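Local coordinates for putative oxidoreductase (Gluconobacter oxydans, PDB 3WJ7), which acts as a reductase of the short-chain dehydrogenase/reductase family, using hydride from a nicotinamide coenzyme, at the interface of chains A and B. Sequence-based numbering; all coordinates share one arbitrary frame. Chains: chain A/B, Putative oxidoreductase.

Contact 1: the interface of chains A and B. Residues chain A 150-151, 293-295, 297-298; chain B 91, 93.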
loop_
_atom_site.group_PDB
_atom_site.type_symbol
_atom_site.label_atom_id
_atom_site.label_comp_id
_atom_site.label_asym_id
_atom_site.label_seq_id
_atom_site.Cartn_x
_atom_site.Cartn_y
_atom_site.Cartn_z
ATOM N N VAL A 150 -15.249 -2.266 6.886
ATOM C CA VAL A 150 -14.292 -3.360 6.748
ATOM C C VAL A 150 -12.888 -2.900 7.133
ATOM O O VAL A 150 -12.503 -1.791 6.829
ATOM C CB VAL A 150 -14.361 -3.977 5.356
ATOM C CG1 VAL A 150 -13.030 -4.586 4.974
ATOM C CG2 VAL A 150 -15.490 -4.996 5.313
ATOM N N ILE A 151 -12.144 -3.737 7.846
ATOM C CA ILE A 151 -11.044 -3.217 8.638
ATOM C C ILE A 151 -9.649 -3.449 8.051
ATOM O O ILE A 151 -8.788 -2.515 8.100
ATOM C CB ILE A 151 -11.214 -3.570 10.157
ATOM C CG1 ILE A 151 -11.970 -2.433 10.852
ATOM C CG2 ILE A 151 -9.907 -3.818 10.896
ATOM C CD1 ILE A 151 -11.927 -1.068 10.149
ATOM N N ARG A 293 -2.463 3.177 11.114
ATOM C CA ARG A 293 -2.987 1.926 10.590
ATOM C C ARG A 293 -4.141 1.455 11.451
ATOM O O ARG A 293 -5.000 0.691 10.987
ATOM C CB ARG A 293 -1.915 0.842 10.597
ATOM C CG ARG A 293 -0.767 1.081 9.628
ATOM C CD ARG A 293 0.118 -0.153 9.565
ATOM N NE ARG A 293 -0.544 -1.222 8.822
ATOM C CZ ARG A 293 -0.374 -2.518 9.053
ATOM N NH1 ARG A 293 0.445 -2.927 10.020
ATOM N NH2 ARG A 293 -1.042 -3.401 8.325
ATOM N N VAL A 294 -4.138 1.922 12.703
ATOM C CA VAL A 294 -5.034 1.470 13.741
ATOM C C VAL A 294 -5.522 2.675 14.530
ATOM O O VAL A 294 -4.744 3.562 14.819
ATOM C CB VAL A 294 -4.265 0.511 14.618
ATOM C CG1 VAL A 294 -4.780 0.486 16.037
ATOM C CG2 VAL A 294 -4.321 -0.866 14.002
ATOM N N THR A 295 -6.822 2.727 14.838
ATOM C CA THR A 295 -7.441 3.828 15.613
ATOM C C THR A 295 -8.441 3.207 16.601
ATOM O O THR A 295 -8.781 2.031 16.449
ATOM C CB THR A 295 -8.240 4.807 14.696
ATOM O OG1 THR A 295 -9.439 4.186 14.278
ATOM C CG2 THR A 295 -7.510 5.178 13.418
ATOM N N GLU A 297 -11.554 3.808 16.283
ATOM C CA GLU A 297 -12.587 3.410 15.303
ATOM C C GLU A 297 -12.270 2.028 14.710
ATOM O O GLU A 297 -13.156 1.255 14.373
ATOM C CB GLU A 297 -12.755 4.489 14.185
ATOM C CG GLU A 297 -14.044 4.380 13.348
ATOM C CD GLU A 297 -13.948 4.924 11.900
ATOM O OE1 GLU A 297 -13.404 4.230 10.989
ATOM O OE2 GLU A 297 -14.459 6.048 11.654
ATOM N N THR A 298 -10.993 1.712 14.597
ATOM C CA THR A 298 -10.581 0.396 14.126
ATOM C C THR A 298 -10.857 -0.696 15.147
ATOM O O THR A 298 -11.492 -1.703 14.835
ATOM C CB THR A 298 -9.120 0.408 13.619
ATOM O OG1 THR A 298 -9.204 0.539 12.206
ATOM C CG2 THR A 298 -8.361 -0.907 13.880
ATOM N N TRP B 91 -9.775 7.682 7.212
ATOM C CA TRP B 91 -8.876 6.530 7.302
ATOM C C TRP B 91 -9.400 5.350 6.435
ATOM O O TRP B 91 -10.626 5.129 6.400
ATOM C CB TRP B 91 -8.729 6.103 8.763
ATOM C CG TRP B 91 -8.060 4.808 8.884
ATOM C CD1 TRP B 91 -6.753 4.609 9.117
ATOM C CD2 TRP B 91 -8.655 3.503 8.715
ATOM N NE1 TRP B 91 -6.473 3.264 9.119
ATOM C CE2 TRP B 91 -7.621 2.560 8.865
ATOM C CE3 TRP B 91 -9.965 3.044 8.440
ATOM C CZ2 TRP B 91 -7.837 1.180 8.755
ATOM C CZ3 TRP B 91 -10.187 1.680 8.325
ATOM C CH2 TRP B 91 -9.124 0.759 8.486
ATOM N N PRO B 93 -8.290 1.045 4.839
ATOM C CA PRO B 93 -7.129 0.145 4.960
ATOM C C PRO B 93 -6.275 0.086 3.688
ATOM O O PRO B 93 -5.243 -0.581 3.645
ATOM C CB PRO B 93 -7.763 -1.212 5.242
ATOM C CG PRO B 93 -9.188 -1.115 4.760
ATOM C CD PRO B 93 -9.559 0.335 4.572
#
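B:Trp91 pushes its indole into a niche on chain A between A:Ile151 on one flank and the stretch from A:Arg293 to A:Thr298 on the other. It hides about 97 Å² of its surface there, more than any other residue of the patch. With CG anti to the backbone N and beside the carbonyl carbon (chi1 169°), the indole points into chain A. From CB the chain passes to CG, and along the five-membered ring CD1 faces the methyl CG2 of A:Thr295 at a loose 4.4 Å. Next comes the indole nitrogen NE1, 3.5 Å from the carbonyl O of A:Arg293, which is too long to count as a hydrogen bond. CZ2 of the benzo ring stays beside the same carbonyl. At the far end CH2 meets the carbonyl O of A:Ile151, which lies in the plane of the ring at its edge, so the oxygen faces the slightly positive rim. The methyl CD1 of A:Ile151 packs 3.7 Å from CZ3, its side chain crossing the indole at about a right angle. Over one face sits the hydroxyl OG1 of A:Thr298, 3.7 Å above the plane and displaced towards the rim; B:Pro93 N lies over the opposite face, also towards the rim, so the tryptophan's own chain backs the ring. A wide, flat, weakly polar group suits a niche walled by both methyls and carbonyls. Were the indole cut back to an alanine, A:Ile151 CD1 and A:Thr298 OG1 would probably lose the surface they pack on, and a gap would open between the two flanks. Behind the indole, CB of B:Pro93 rests 3.3 Å from A:Ile151 O.

Contact 2: the interface of chains A and B. Residues chain A 96, 99, 153, 156; chain B 93-97.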
loop_
_atom_site.group_PDB
_atom_site.type_symbol
_atom_site.label_atom_id
_atom_site.label_comp_id
_atom_site.label_asym_id
_atom_site.label_seq_id
_atom_site.Cartn_x
_atom_site.Cartn_y
_atom_site.Cartn_z
ATOM N N GLU A 96 -1.729 -4.299 -1.139
ATOM C CA GLU A 96 -2.728 -3.553 -1.896
ATOM C C GLU A 96 -2.641 -3.979 -3.312
ATOM O O GLU A 96 -3.642 -4.009 -4.040
ATOM C CB GLU A 96 -2.547 -2.039 -1.771
ATOM C CG GLU A 96 -3.062 -1.421 -0.463
ATOM C CD GLU A 96 -2.976 0.098 -0.449
ATOM O OE1 GLU A 96 -3.625 0.734 -1.323
ATOM O OE2 GLU A 96 -2.262 0.668 0.421
ATOM N N MET A 99 -4.465 -7.456 -3.433
ATOM C CA MET A 99 -5.900 -7.261 -3.489
ATOM C C MET A 99 -6.378 -6.840 -4.906
ATOM O O MET A 99 -7.354 -7.353 -5.392
ATOM C CB MET A 99 -6.312 -6.233 -2.450
ATOM C CG MET A 99 -7.747 -5.772 -2.649
ATOM S SD MET A 99 -8.256 -4.478 -1.539
ATOM C CE MET A 99 -7.434 -3.098 -2.369
ATOM N N ILE A 153 -6.938 -5.367 4.847
ATOM C CA ILE A 153 -6.847 -5.579 3.450
ATOM C C ILE A 153 -7.346 -6.983 3.153
ATOM O O ILE A 153 -8.026 -7.174 2.176
ATOM C CB ILE A 153 -5.422 -5.251 2.910
ATOM C CG1 ILE A 153 -5.281 -3.728 2.813
ATOM C CG2 ILE A 153 -5.268 -5.737 1.474
ATOM C CD1 ILE A 153 -3.865 -3.158 2.899
ATOM N N LEU A 156 -11.080 -6.703 3.132
ATOM C CA LEU A 156 -11.480 -5.766 2.056
ATOM C C LEU A 156 -11.387 -6.425 0.716
ATOM O O LEU A 156 -12.288 -6.294 -0.137
ATOM C CB LEU A 156 -10.603 -4.522 2.029
ATOM C CG LEU A 156 -11.145 -3.375 1.173
ATOM C CD1 LEU A 156 -12.548 -2.992 1.602
ATOM C CD2 LEU A 156 -10.260 -2.136 1.168
ATOM N N PRO B 93 -8.290 1.045 4.839
ATOM C CA PRO B 93 -7.129 0.145 4.960
ATOM C C PRO B 93 -6.275 0.086 3.688
ATOM O O PRO B 93 -5.243 -0.581 3.645
ATOM C CB PRO B 93 -7.763 -1.212 5.242
ATOM C CG PRO B 93 -9.188 -1.115 4.760
ATOM C CD PRO B 93 -9.559 0.335 4.572
ATOM N N ASP B 94 -6.707 0.763 2.636
ATOM C CA ASP B 94 -5.941 0.763 1.386
ATOM C C ASP B 94 -5.636 2.220 0.944
ATOM O O ASP B 94 -6.200 2.686 -0.036
ATOM C CB ASP B 94 -6.714 0.021 0.285
ATOM C CG ASP B 94 -8.118 0.561 0.114
ATOM O OD1 ASP B 94 -8.674 1.176 1.064
ATOM O OD2 ASP B 94 -8.676 0.404 -0.969
ATOM N N PRO B 95 -4.752 2.922 1.663
ATOM C CA PRO B 95 -4.451 4.357 1.355
ATOM C C PRO B 95 -3.912 4.545 -0.060
ATOM O O PRO B 95 -4.316 5.487 -0.734
ATOM C CB PRO B 95 -3.351 4.739 2.377
ATOM C CG PRO B 95 -3.355 3.627 3.410
ATOM C CD PRO B 95 -3.866 2.380 2.720
ATOM N N GLU B 96 -3.037 3.655 -0.523
ATOM C CA GLU B 96 -2.488 3.785 -1.879
ATOM C C GLU B 96 -3.478 3.544 -2.990
ATOM O O GLU B 96 -3.432 4.240 -4.020
ATOM C CB GLU B 96 -1.264 2.892 -2.088
ATOM C CG GLU B 96 -0.086 3.189 -1.176
ATOM C CD GLU B 96 1.217 2.625 -1.746
ATOM O OE1 GLU B 96 1.473 2.890 -2.957
ATOM O OE2 GLU B 96 1.994 1.931 -1.010
ATOM N N THR B 97 -4.361 2.555 -2.814
ATOM C CA THR B 97 -5.446 2.342 -3.766
ATOM C C THR B 97 -6.361 3.568 -3.816
ATOM O O THR B 97 -6.810 3.958 -4.903
ATOM C CB THR B 97 -6.285 1.093 -3.404
ATOM O OG1 THR B 97 -5.456 -0.081 -3.370
ATOM C CG2 THR B 97 -7.389 0.840 -4.412
#
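Between B:Pro93, which lies against A:Ile153, and B:Thr97, the backbone is only partly extended at B:Asp94 (phi -125°, psi 71°), a conformation residues before proline can adopt, and enters helix 95-115 at B:Pro95. Opposite it is helix 153-172 of chain A, whose first turns carry the YxxxK catalytic motif of short-chain dehydrogenases/reductases, with A:Leu156 lying inside that motif. The main polar grip comes from A:Glu96, at the start of chain A's own helix 95-115. CG stands anti to the carbonyl carbon (chi1 -78°), and the extended chain beyond it carries the carboxylate across to the amino end of the partner's helix. There OE1 accepts two hydrogen bonds from B:Thr97. The backbone N comes in nearly along the C-O axis of the acid at 2.5 Å, while the hydroxyl OG1, 2.9 Å from OE1, donates to the anti lone pair of OE1, on the side away from OE2. The other oxygen, OE2, takes a weak hydrogen bond from B:Glu96 N at 3.2 Å. A glutamate suits this place because first-turn amides have no carbonyl of their own helix to bond to, and its carboxylate caps them from the other chain. The helix end would probably favour the negative charge, offsetting the nearby acid of B:Asp94, whose carboxylate plane is turned steeply from that of A:Glu96. B:Asp94 instead presents its carboxylate to apolar neighbours. The methyl CD2 of A:Leu156 packs 3.6 Å from its CG, the two side chains crossing at about a right angle, and also touches the ring carbon CG of B:Pro93. A:Ile153 lays CG1 beside the carbonyl O of B:Pro93, 3.3 Å away; a branched apolar chain fits against the loop here. A:Met99 bends at its sulfur to bring the methyl CE 3.7 Å from B:Thr97 OG1.

Contact 1 and contact 2 lie about 11 Å apart, measured between the centres of their C-alpha atoms, and B:Pro93 belongs to both. One stretch of chain B, from the loop into the start of helix 95-115, therefore supplies both patches. Chain A answers with the segment leading into helix 153-172, which spans the two, joined by residues around helix 296-302 in contact 1 and by helix 95-115 in contact 2. The whole interface is not an exact two-fold, and the deposited assembly holds three copies, so the pairing may reflect crystal packing. It does lie close to the catalytic helix.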